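PDB 4ABY: DNA repair protein RECN from Deinococcus radiodurans, which binds and hydrolyses ATP with an SMC-like head domain and may take part in the recombinational repair of damaged DNA. Local coordinates for residues G168-R173 with R236-L241; M259-S264 with V277-S282. All coordinates share one frame; numbering follows the deposited sequence.

Contact 1 of 2, residues G168-R173 with R236-L241; sequences GLLDRR and REAEPL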
loop_
_atom_site.group_PDB
_atom_site.type_symbol
_atom_site.label_atom_id
_atom_site.label_comp_id
_atom_site.label_asym_id
_atom_site.label_seq_id
_atom_site.Cartn_x
_atom_site.Cartn_y
_atom_site.Cartn_z
ATOM N N GLY A 168 12.957 2.980 -8.203
ATOM C CA GLY A 168 13.512 3.423 -6.940
ATOM C C GLY A 168 13.959 2.265 -6.074
ATOM O O GLY A 168 14.994 2.338 -5.415
ATOM N N LEU A 169 13.172 1.196 -6.081
ATOM C CA LEU A 169 13.477 0.002 -5.305
ATOM C C LEU A 169 14.913 -0.445 -5.519
ATOM O O LEU A 169 15.615 -0.780 -4.565
ATOM C CB LEU A 169 12.524 -1.135 -5.679
ATOM C CG LEU A 169 11.245 -1.317 -4.857
ATOM C CD1 LEU A 169 10.547 0.009 -4.597
ATOM C CD2 LEU A 169 10.314 -2.292 -5.554
ATOM N N LEU A 170 15.345 -0.446 -6.776
ATOM C CA LEU A 170 16.673 -0.929 -7.131
ATOM C C LEU A 170 17.723 0.163 -6.983
ATOM O O LEU A 170 18.845 -0.098 -6.555
ATOM C CB LEU A 170 16.670 -1.473 -8.560
ATOM C CG LEU A 170 17.931 -2.181 -9.063
ATOM C CD1 LEU A 170 18.377 -3.263 -8.091
ATOM C CD2 LEU A 170 17.689 -2.761 -10.445
ATOM N N ASP A 171 17.350 1.389 -7.325
ATOM C CA ASP A 171 18.299 2.494 -7.325
ATOM C C ASP A 171 18.745 2.931 -5.933
ATOM O O ASP A 171 19.767 3.607 -5.799
ATOM C CB ASP A 171 17.751 3.685 -8.119
ATOM C CG ASP A 171 17.933 3.517 -9.616
ATOM O OD1 ASP A 171 18.168 2.374 -10.063
ATOM O OD2 ASP A 171 17.846 4.527 -10.347
ATOM N N ARG A 172 17.993 2.558 -4.901
ATOM C CA ARG A 172 18.399 2.893 -3.536
ATOM C C ARG A 172 19.296 1.809 -2.946
ATOM O O ARG A 172 19.611 1.824 -1.756
ATOM C CB ARG A 172 17.203 3.215 -2.628
ATOM C CG ARG A 172 16.183 2.102 -2.433
ATOM C CD ARG A 172 14.941 2.655 -1.725
ATOM N NE ARG A 172 13.786 1.757 -1.783
ATOM C CZ ARG A 172 13.286 1.103 -0.736
ATOM N NH1 ARG A 172 13.835 1.239 0.467
ATOM N NH2 ARG A 172 12.230 0.312 -0.889
ATOM N N ARG A 173 19.713 0.883 -3.808
ATOM C CA ARG A 173 20.687 -0.143 -3.457
ATOM C C ARG A 173 22.032 0.202 -4.082
ATOM O O ARG A 173 23.057 -0.400 -3.759
ATOM C CB ARG A 173 20.223 -1.510 -3.958
ATOM C CG ARG A 173 18.842 -1.909 -3.473
ATOM C CD ARG A 173 18.849 -2.294 -1.999
ATOM N NE ARG A 173 19.161 -3.707 -1.811
ATOM C CZ ARG A 173 18.734 -4.433 -0.782
ATOM N NH1 ARG A 173 17.973 -3.878 0.158
ATOM N NH2 ARG A 173 19.064 -5.718 -0.698
ATOM N N ARG A 236 23.885 -5.909 -11.006
ATOM C CA ARG A 236 24.685 -6.525 -9.957
ATOM C C ARG A 236 23.868 -6.708 -8.687
ATOM O O ARG A 236 23.861 -7.788 -8.098
ATOM C CB ARG A 236 25.914 -5.670 -9.654
ATOM C CG ARG A 236 26.815 -6.228 -8.560
ATOM C CD ARG A 236 27.838 -5.194 -8.093
ATOM N NE ARG A 236 27.269 -4.228 -7.152
ATOM C CZ ARG A 236 27.531 -2.924 -7.166
ATOM N NH1 ARG A 236 28.349 -2.418 -8.079
ATOM N NH2 ARG A 236 26.972 -2.120 -6.271
ATOM N N GLU A 237 23.177 -5.649 -8.276
ATOM C CA GLU A 237 22.450 -5.643 -7.014
ATOM C C GLU A 237 21.029 -6.172 -7.139
ATOM O O GLU A 237 20.317 -6.277 -6.144
ATOM C CB GLU A 237 22.426 -4.233 -6.430
ATOM C CG GLU A 237 23.771 -3.757 -5.925
ATOM C CD GLU A 237 24.281 -4.588 -4.765
ATOM O OE1 GLU A 237 23.736 -4.445 -3.645
ATOM O OE2 GLU A 237 25.225 -5.382 -4.973
ATOM N N ALA A 238 20.617 -6.510 -8.356
ATOM C CA ALA A 238 19.247 -6.959 -8.597
ATOM C C ALA A 238 18.958 -8.347 -8.024
ATOM O O ALA A 238 17.991 -8.531 -7.288
ATOM C CB ALA A 238 18.929 -6.921 -10.084
ATOM N N GLU A 239 19.796 -9.320 -8.367
ATOM C CA GLU A 239 19.625 -10.690 -7.891
ATOM C C GLU A 239 19.498 -10.784 -6.365
ATOM O O GLU A 239 18.539 -11.361 -5.861
ATOM C CB GLU A 239 20.768 -11.576 -8.391
ATOM C CG GLU A 239 20.906 -11.617 -9.910
ATOM C CD GLU A 239 20.195 -12.806 -10.535
ATOM O OE1 GLU A 239 19.947 -13.797 -9.812
ATOM O OE2 GLU A 239 19.898 -12.754 -11.750
ATOM N N PRO A 240 20.463 -10.218 -5.623
ATOM C CA PRO A 240 20.391 -10.288 -4.159
ATOM C C PRO A 240 19.106 -9.676 -3.630
ATOM O O PRO A 240 18.561 -10.161 -2.642
ATOM C CB PRO A 240 21.586 -9.442 -3.709
ATOM C CG PRO A 240 22.526 -9.484 -4.846
ATOM C CD PRO A 240 21.668 -9.504 -6.074
ATOM N N LEU A 241 18.636 -8.618 -4.284
ATOM C CA LEU A 241 17.425 -7.922 -3.864
ATOM C C LEU A 241 16.186 -8.748 -4.173
ATOM O O LEU A 241 15.286 -8.864 -3.346
ATOM C CB LEU A 241 17.328 -6.554 -4.546
ATOM C CG LEU A 241 16.046 -5.751 -4.332
ATOM C CD1 LEU A 241 15.854 -5.447 -2.866
ATOM C CD2 LEU A 241 16.069 -4.467 -5.141
#

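Contact 2 of 2, residues M259-S264 with V277-S282; sequences MEFALS and VLLRFS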
loop_
_atom_site.group_PDB
_atom_site.type_symbol
_atom_site.label_atom_id
_atom_site.label_comp_id
_atom_site.label_asym_id
_atom_site.label_seq_id
_atom_site.Cartn_x
_atom_site.Cartn_y
_atom_site.Cartn_z
HETATM N N MSE A 259 10.491 -13.825 -9.824
HETATM C CA MSE A 259 10.573 -12.372 -9.845
HETATM C C MSE A 259 11.922 -11.918 -10.383
HETATM O O MSE A 259 12.938 -12.570 -10.157
HETATM C CB MSE A 259 10.350 -11.808 -8.440
HETATM C CG MSE A 259 10.674 -10.330 -8.297
HETATM SE SE MSE A 259 10.247 -9.615 -6.529
HETATM C CE MSE A 259 8.302 -9.655 -6.626
ATOM N N GLU A 260 11.928 -10.802 -11.103
ATOM C CA GLU A 260 13.173 -10.241 -11.606
ATOM C C GLU A 260 13.035 -8.752 -11.903
ATOM O O GLU A 260 11.941 -8.265 -12.190
ATOM C CB GLU A 260 13.611 -10.972 -12.873
ATOM C CG GLU A 260 12.871 -10.522 -14.122
ATOM C CD GLU A 260 13.332 -11.254 -15.365
ATOM O OE1 GLU A 260 14.071 -12.253 -15.216
ATOM O OE2 GLU A 260 12.956 -10.830 -16.481
ATOM N N PHE A 261 14.150 -8.032 -11.824
ATOM C CA PHE A 261 14.202 -6.660 -12.311
ATOM C C PHE A 261 14.733 -6.649 -13.734
ATOM O O PHE A 261 15.797 -7.198 -14.008
ATOM C CB PHE A 261 15.088 -5.793 -11.420
ATOM C CG PHE A 261 14.412 -5.331 -10.169
ATOM C CD1 PHE A 261 13.508 -4.287 -10.204
ATOM C CD2 PHE A 261 14.678 -5.938 -8.957
ATOM C CE1 PHE A 261 12.880 -3.860 -9.055
ATOM C CE2 PHE A 261 14.056 -5.513 -7.801
ATOM C CZ PHE A 261 13.155 -4.474 -7.852
ATOM N N ALA A 262 13.987 -6.030 -14.640
ATOM C CA ALA A 262 14.400 -5.951 -16.033
ATOM C C ALA A 262 14.814 -4.532 -16.396
ATOM O O ALA A 262 14.090 -3.571 -16.114
ATOM C CB ALA A 262 13.285 -6.425 -16.946
ATOM N N LEU A 263 15.984 -4.405 -17.012
ATOM C CA LEU A 263 16.426 -3.121 -17.530
ATOM C C LEU A 263 16.023 -3.005 -18.989
ATOM O O LEU A 263 16.260 -3.911 -19.786
ATOM C CB LEU A 263 17.937 -2.965 -17.390
ATOM C CG LEU A 263 18.498 -3.282 -16.008
ATOM C CD1 LEU A 263 19.948 -2.857 -15.919
ATOM C CD2 LEU A 263 17.678 -2.598 -14.936
ATOM N N SER A 264 15.403 -1.884 -19.332
ATOM C CA SER A 264 14.986 -1.630 -20.697
ATOM C C SER A 264 15.799 -0.456 -21.236
ATOM O O SER A 264 15.763 0.636 -20.670
ATOM C CB SER A 264 13.487 -1.321 -20.725
ATOM O OG SER A 264 12.996 -1.233 -22.047
ATOM N N VAL A 277 13.874 0.840 -15.382
ATOM C CA VAL A 277 13.947 -0.297 -14.473
ATOM C C VAL A 277 12.556 -0.802 -14.124
ATOM O O VAL A 277 11.760 -0.086 -13.513
ATOM C CB VAL A 277 14.727 0.032 -13.193
ATOM C CG1 VAL A 277 14.574 -1.094 -12.184
ATOM C CG2 VAL A 277 16.195 0.264 -13.518
ATOM N N LEU A 278 12.269 -2.038 -14.522
ATOM C CA LEU A 278 10.934 -2.607 -14.365
ATOM C C LEU A 278 10.948 -3.834 -13.467
ATOM O O LEU A 278 11.905 -4.609 -13.476
ATOM C CB LEU A 278 10.357 -2.977 -15.731
ATOM C CG LEU A 278 10.222 -1.818 -16.714
ATOM C CD1 LEU A 278 10.635 -2.238 -18.121
ATOM C CD2 LEU A 278 8.810 -1.269 -16.688
ATOM N N LEU A 279 9.878 -4.003 -12.694
ATOM C CA LEU A 279 9.742 -5.153 -11.813
ATOM C C LEU A 279 8.727 -6.140 -12.380
ATOM O O LEU A 279 7.558 -5.802 -12.568
ATOM C CB LEU A 279 9.318 -4.705 -10.418
ATOM C CG LEU A 279 9.236 -5.831 -9.395
ATOM C CD1 LEU A 279 10.584 -6.524 -9.294
ATOM C CD2 LEU A 279 8.786 -5.302 -8.042
ATOM N N ARG A 280 9.183 -7.357 -12.653
ATOM C CA ARG A 280 8.338 -8.373 -13.264
ATOM C C ARG A 280 8.139 -9.546 -12.311
ATOM O O ARG A 280 9.040 -9.898 -11.555
ATOM C CB ARG A 280 8.953 -8.840 -14.585
ATOM C CG ARG A 280 9.204 -7.699 -15.573
ATOM C CD ARG A 280 9.879 -8.171 -16.853
ATOM N NE ARG A 280 9.010 -9.017 -17.665
ATOM C CZ ARG A 280 9.416 -10.132 -18.263
ATOM N NH1 ARG A 280 10.677 -10.529 -18.133
ATOM N NH2 ARG A 280 8.568 -10.855 -18.986
ATOM N N PHE A 281 6.956 -10.151 -12.350
ATOM C CA PHE A 281 6.578 -11.142 -11.353
ATOM C C PHE A 281 5.587 -12.163 -11.900
ATOM O O PHE A 281 4.667 -11.817 -12.641
ATOM C CB PHE A 281 5.981 -10.432 -10.131
ATOM C CG PHE A 281 5.463 -11.360 -9.067
ATOM C CD1 PHE A 281 6.320 -11.897 -8.122
ATOM C CD2 PHE A 281 4.114 -11.670 -8.994
ATOM C CE1 PHE A 281 5.845 -12.738 -7.138
ATOM C CE2 PHE A 281 3.633 -12.513 -8.016
ATOM C CZ PHE A 281 4.498 -13.047 -7.085
ATOM N N SER A 282 5.791 -13.424 -11.531
ATOM C CA SER A 282 4.829 -14.483 -11.805
ATOM C C SER A 282 4.525 -15.206 -10.503
ATOM O O SER A 282 5.439 -15.609 -9.783
ATOM C CB SER A 282 5.380 -15.469 -12.835
ATOM O OG SER A 282 6.513 -16.151 -12.328
#

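Contact 1 of 2, residues G168-R173 with R236-L241
L241 sets its CD1 methyl over the centre of the R173 guanidinium, CD1 to CZ 3.7 Å, while its other methyl, CD2, turns to the short helix that ends just before R172. CG of L241 stands anti to the backbone N (chi1 174°), and from that fork CD2 meets L170 CD1 at 3.9 Å and the carbonyl oxygen of L169 at 3.8 Å. L170 crosses L241 obliquely and uses the same CD1 again, laying it on the backbone of the long helix 3.8 Å from A238 CA. The R173 chain bends at chi2 (-73°), which places CD, and again at chi3 (-88°), which places NE; its CG passes L241 CD2. R173 also meets E237, its carbonyl O 4.1 Å from E237 CG. The carboxylate of E237 goes instead to its helix neighbour: R236 NE, in the guanidinium plane, gives OE2 a straight 3.2 Å bond within a salt bridge. Helix 163-171 of the head domain and the turn after it thus pack on helix 214-249, with L312 of helix 298-312 also touching L169, R173 and L241. R173 NE and E237 OE1 stay 5.0 Å apart, so any attraction between these opposite charges is probably modest. With no hydrogen bond between the segments, the contact rests mainly on dispersion among leucine methyls, helix backbone and a guanidinium face, without a directional bond.

Contact 2 of 2, residues M259-S264 with V277-S282
A262 N gives L278 O a sound 2.8 Å hydrogen bond, 162° at the hydrogen and in the carbonyl plane, and L278 N returns one to A262 O. E260 and R280 form the second hydrogen-bonded pair, R280 N reaching E260 O at 2.9 Å. Between the same two residues runs a salt bridge, R280 NH1 to E260 OE2 at 2.8 Å, whose hydrogen bond is weak, bent to 124°. Their side chains run side by side in the same direction, with carboxylate and guanidinium planes 57° apart. This is a two-stranded antiparallel sheet, strands 258-266 and 276-282, with E260, A262, L278 and R280 on one face and M259, F261, L263, V277, L279 and F281 on the other. On that apolar face L279 CD1 makes a CH-pi contact with F261, 3.6 Å from the ring centroid; CG is anti to the backbone N, and chi2 then lays CD1 over the ring face, offset toward the rim. Selenomethionine M259 touches the same methyl with CG, at 3.9 Å, and bends at chi3 to bring CE beside F281 CD1. L263 CD2 and V277 CG2 pack at the far end, while V304 of helix 298-312 touches both M259 and F281.

In the fold
Contact 1 and contact 2 lie with their centres 11 Å apart, on the same side of the chain's centre, and they touch. Helix 163-171 comes first in the chain, then helix 214-249, which leads into strand 258-266 and its partner 276-282, so contact 1 closes before contact 2 opens. F261 and V277 make the link: F261 CE2 sits 3.5 Å from L241 CD2 and F261 CZ 4.0 Å from L169 CB, while L170 CD2 reaches V277 CG1. Through these residues the two contacts share apolar packing, setting one face of the two-stranded sheet against both helices of contact 1 in the RecN head domain, away from the predicted ATP-binding residues.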